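Local coordinates for adenosine deaminase 1 (Arthrobacter aurescens, PDB 3RYS), which probably catalyses the zinc-dependent hydrolytic deamination of adenine to hypoxanthine in purine salvage, using one bound zinc ion, at residues G224-V234 and H263-L273. Residues are numbered along the deposited sequence; the frame is centred on the assembly and turned at random.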
loop_
_atom_site.group_PDB
_atom_site.type_symbol
_atom_site.label_atom_id
_atom_site.label_comp_id
_atom_site.label_asym_id
_atom_site.label_seq_id
_atom_site.Cartn_x
_atom_site.Cartn_y
_atom_site.Cartn_z
ATOM N N GLY A 224 3.704 -10.738 -0.986
ATOM C CA GLY A 224 4.090 -12.022 -0.425
ATOM C C GLY A 224 3.445 -13.248 -1.051
ATOM O O GLY A 224 3.606 -14.356 -0.546
ATOM N N ILE A 225 2.729 -13.069 -2.155
ATOM C CA ILE A 225 1.991 -14.181 -2.747
ATOM C C ILE A 225 2.881 -15.302 -3.293
ATOM O O ILE A 225 2.445 -16.453 -3.397
ATOM C CB ILE A 225 1.032 -13.714 -3.856
ATOM C CG1 ILE A 225 1.811 -13.026 -4.977
ATOM C CG2 ILE A 225 -0.045 -12.798 -3.283
ATOM C CD1 ILE A 225 1.037 -12.933 -6.281
ATOM N N ARG A 226 4.123 -14.977 -3.642
ATOM C CA ARG A 226 5.020 -15.993 -4.189
ATOM C C ARG A 226 5.607 -16.900 -3.111
ATOM O O ARG A 226 6.371 -17.819 -3.406
ATOM C CB ARG A 226 6.119 -15.371 -5.051
ATOM C CG ARG A 226 5.626 -14.922 -6.417
ATOM C CD ARG A 226 6.778 -14.701 -7.372
ATOM N NE ARG A 226 7.507 -15.938 -7.626
ATOM C CZ ARG A 226 8.695 -15.999 -8.220
ATOM N NH1 ARG A 226 9.297 -14.886 -8.616
ATOM N NH2 ARG A 226 9.288 -17.173 -8.409
ATOM N N CYS A 227 5.231 -16.653 -1.861
ATOM C CA CYS A 227 5.661 -17.507 -0.765
ATOM C C CYS A 227 5.080 -18.903 -0.943
ATOM O O CYS A 227 5.620 -19.882 -0.432
ATOM C CB CYS A 227 5.200 -16.932 0.574
ATOM S SG CYS A 227 3.429 -17.121 0.862
ATOM N N MET A 228 3.973 -18.988 -1.673
ATOM C CA MET A 228 3.292 -20.259 -1.881
ATOM C C MET A 228 4.168 -21.273 -2.617
ATOM O O MET A 228 3.844 -22.456 -2.671
ATOM C CB MET A 228 1.982 -20.040 -2.642
ATOM C CG MET A 228 0.926 -19.244 -1.878
ATOM S SD MET A 228 0.137 -20.182 -0.551
ATOM C CE MET A 228 1.275 -19.909 0.797
ATOM N N GLU A 229 5.283 -20.813 -3.172
ATOM C CA GLU A 229 6.160 -21.689 -3.940
ATOM C C GLU A 229 7.113 -22.472 -3.048
ATOM O O GLU A 229 7.803 -23.385 -3.504
ATOM C CB GLU A 229 6.931 -20.885 -4.983
ATOM C CG GLU A 229 6.023 -20.301 -6.047
ATOM C CD GLU A 229 6.698 -19.239 -6.890
ATOM O OE1 GLU A 229 7.943 -19.103 -6.818
ATOM O OE2 GLU A 229 5.968 -18.540 -7.624
ATOM N N ASP A 230 7.218 -22.091 -1.819
ATOM C CA ASP A 230 8.074 -22.775 -0.927
ATOM C C ASP A 230 7.334 -23.162 0.332
ATOM O O ASP A 230 6.911 -22.329 1.078
ATOM C CB ASP A 230 9.272 -21.906 -0.623
ATOM C CG ASP A 230 10.303 -22.608 0.153
ATOM O OD1 ASP A 230 9.983 -23.342 1.046
ATOM O OD2 ASP A 230 11.452 -22.430 -0.131
ATOM N N THR A 231 7.179 -24.451 0.521
ATOM C CA THR A 231 6.521 -25.036 1.669
ATOM C C THR A 231 6.998 -24.525 2.979
ATOM O O THR A 231 6.233 -24.217 3.809
ATOM C CB THR A 231 6.691 -26.540 1.639
ATOM O OG1 THR A 231 5.686 -27.089 0.820
ATOM C CG2 THR A 231 6.598 -27.139 2.990
ATOM N N ASP A 232 8.283 -24.404 3.166
ATOM C CA ASP A 232 8.721 -24.087 4.484
ATOM C C ASP A 232 8.991 -22.645 4.809
ATOM O O ASP A 232 9.260 -22.308 5.915
ATOM C CB ASP A 232 9.751 -25.100 5.048
ATOM C CG ASP A 232 10.850 -25.451 4.111
ATOM O OD1 ASP A 232 11.578 -24.598 3.705
ATOM O OD2 ASP A 232 11.059 -26.605 3.850
ATOM N N VAL A 233 8.852 -21.810 3.811
ATOM C CA VAL A 233 8.688 -20.362 3.927
ATOM C C VAL A 233 7.249 -20.098 4.362
ATOM O O VAL A 233 6.998 -19.355 5.313
ATOM C CB VAL A 233 8.944 -19.636 2.600
ATOM C CG1 VAL A 233 8.643 -18.153 2.748
ATOM C CG2 VAL A 233 10.376 -19.845 2.143
ATOM N N VAL A 234 6.308 -20.725 3.660
ATOM C CA VAL A 234 4.906 -20.705 4.052
ATOM C C VAL A 234 4.781 -21.130 5.507
ATOM O O VAL A 234 3.953 -20.610 6.250
ATOM C CB VAL A 234 4.069 -21.682 3.195
ATOM C CG1 VAL A 234 2.619 -21.689 3.659
ATOM C CG2 VAL A 234 4.164 -21.325 1.723
ATOM N N HIS A 263 -6.632 -16.426 -7.826
ATOM C CA HIS A 263 -5.840 -15.836 -6.749
ATOM C C HIS A 263 -5.716 -16.741 -5.521
ATOM O O HIS A 263 -6.697 -17.344 -5.090
ATOM C CB HIS A 263 -6.387 -14.473 -6.345
ATOM C CG HIS A 263 -5.369 -13.596 -5.690
ATOM N ND1 HIS A 263 -4.974 -13.763 -4.380
ATOM C CD2 HIS A 263 -4.650 -12.553 -6.170
ATOM C CE1 HIS A 263 -4.060 -12.858 -4.081
ATOM N NE2 HIS A 263 -3.846 -12.111 -5.149
ATOM N N PRO A 264 -4.501 -16.825 -4.953
ATOM C CA PRO A 264 -4.171 -17.691 -3.812
ATOM C C PRO A 264 -4.788 -17.238 -2.498
ATOM O O PRO A 264 -4.747 -17.997 -1.537
ATOM C CB PRO A 264 -2.647 -17.567 -3.701
ATOM C CG PRO A 264 -2.193 -16.956 -4.988
ATOM C CD PRO A 264 -3.318 -16.101 -5.447
ATOM N N LEU A 265 -5.337 -16.029 -2.449
ATOM C CA LEU A 265 -5.847 -15.483 -1.190
ATOM C C LEU A 265 -6.699 -16.458 -0.365
ATOM O O LEU A 265 -6.460 -16.628 0.829
ATOM C CB LEU A 265 -6.609 -14.176 -1.415
ATOM C CG LEU A 265 -7.032 -13.560 -0.084
ATOM C CD1 LEU A 265 -5.800 -13.157 0.702
ATOM C CD2 LEU A 265 -7.963 -12.377 -0.282
ATOM N N PRO A 266 -7.701 -17.097 -0.995
ATOM C CA PRO A 266 -8.539 -18.037 -0.240
ATOM C C PRO A 266 -7.704 -19.130 0.422
ATOM O O PRO A 266 -7.878 -19.404 1.605
ATOM C CB PRO A 266 -9.440 -18.651 -1.317
ATOM C CG PRO A 266 -9.454 -17.662 -2.423
ATOM C CD PRO A 266 -8.113 -16.994 -2.408
ATOM N N GLU A 267 -6.807 -19.739 -0.347
ATOM C CA GLU A 267 -5.948 -20.804 0.155
ATOM C C GLU A 267 -5.011 -20.299 1.256
ATOM O O GLU A 267 -4.754 -21.003 2.239
ATOM C CB GLU A 267 -5.140 -21.421 -0.994
ATOM C CG GLU A 267 -4.211 -22.558 -0.571
ATOM C CD GLU A 267 -3.415 -23.149 -1.735
ATOM O OE1 GLU A 267 -3.451 -22.580 -2.848
ATOM O OE2 GLU A 267 -2.750 -24.188 -1.533
ATOM N N MET A 268 -4.509 -19.076 1.082
ATOM C CA MET A 268 -3.599 -18.458 2.047
ATOM C C MET A 268 -4.297 -18.260 3.386
ATOM O O MET A 268 -3.719 -18.494 4.452
ATOM C CB MET A 268 -3.086 -17.110 1.527
ATOM C CG MET A 268 -2.214 -17.202 0.281
ATOM S SD MET A 268 -1.822 -15.589 -0.431
ATOM C CE MET A 268 -0.437 -15.070 0.587
ATOM N N LEU A 269 -5.548 -17.816 3.317
ATOM C CA LEU A 269 -6.362 -17.635 4.506
ATOM C C LEU A 269 -6.634 -18.989 5.153
ATOM O O LEU A 269 -6.427 -19.166 6.353
ATOM C CB LEU A 269 -7.670 -16.937 4.149
ATOM C CG LEU A 269 -8.555 -16.484 5.307
ATOM C CD1 LEU A 269 -7.829 -15.471 6.181
ATOM C CD2 LEU A 269 -9.856 -15.901 4.775
ATOM N N ALA A 270 -7.083 -19.947 4.350
ATOM C CA ALA A 270 -7.385 -21.281 4.857
ATOM C C ALA A 270 -6.207 -21.930 5.584
ATOM O O ALA A 270 -6.403 -22.620 6.583
ATOM C CB ALA A 270 -7.885 -22.182 3.738
ATOM N N ILE A 271 -4.989 -21.717 5.090
ATOM C CA ILE A 271 -3.821 -22.339 5.713
ATOM C C ILE A 271 -3.223 -21.522 6.857
ATOM O O ILE A 271 -2.178 -21.883 7.399
ATOM C CB ILE A 271 -2.713 -22.666 4.700
ATOM C CG1 ILE A 271 -2.187 -21.384 4.055
ATOM C CG2 ILE A 271 -3.213 -23.666 3.660
ATOM C CD1 ILE A 271 -1.118 -21.625 3.004
ATOM N N GLY A 272 -3.879 -20.422 7.218
ATOM C CA GLY A 272 -3.512 -19.682 8.412
ATOM C C GLY A 272 -2.529 -18.540 8.237
ATOM O O GLY A 272 -2.110 -17.932 9.224
ATOM N N LEU A 273 -2.145 -18.243 6.998
ATOM C CA LEU A 273 -1.311 -17.074 6.745
ATOM C C LEU A 273 -2.054 -15.831 7.219
ATOM O O LEU A 273 -3.242 -15.671 6.941
ATOM C CB LEU A 273 -0.970 -16.948 5.259
ATOM C CG LEU A 273 -0.023 -17.990 4.666
ATOM C CD1 LEU A 273 0.125 -17.777 3.172
ATOM C CD2 LEU A 273 1.328 -17.925 5.354
#
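Met228 carries the apolar seam between 224-234 and 263-273. Its side chain, bent at chi2 (-74°) and again at chi3, crosses Met268 obliquely, with SD against Met268 CG. Its methyl meets the ends of two side chains tip to tip, CE lying 3.4 Å from Leu273 CD1. The other is Ile271, whose CD1 is 3.7 Å from Met228 CE. Nearer its root, CG rests against CB of Pro264. Replacing Met228 by an alanine would probably open a gap between Met268, Ile271 and Leu273, leaving the Ile271 and Leu273 methyls without their shared partner. Val234 extends the seam: the Val234 and Ile271 side chains cross at about a right angle, Val234 CG1 3.8 Å from Ile271 CD1. On the more buried side, Leu273 CD1 also touches Cys227 SG at 4.1 Å, while Met268, extended to chi2 and turned at chi3, lays CE near the Ile225 backbone. In this TIM-barrel deaminase of the adenosine and AMP deaminase family, the contact sets the connection from strand 220-221 into helix 231-240 against helix 265-270 and the turn that follows it, which leads on to strand 275-277. Gly224 directly follows His223, which binds adenine, and the Ile225 side chain is about 10 Å from that ligand. Ile225 CG2 approaches the His263 ring obliquely, 4.1 Å from His263 CE1. Polar bonds stay within each segment or go elsewhere in the chain. The His263 ring accepts from Leu265 N at ND1 (3.0 Å), nearly in the ring plane, a capping bond at the turn that leads into helix 265-270, while NE2 pairs with Asn251. Asp230 N-caps helix 231-240 through OD1. Arg226 grips Glu229 side-on, NE to OE2 and NH2 to OE1, and its NH1 reaches Glu203 O.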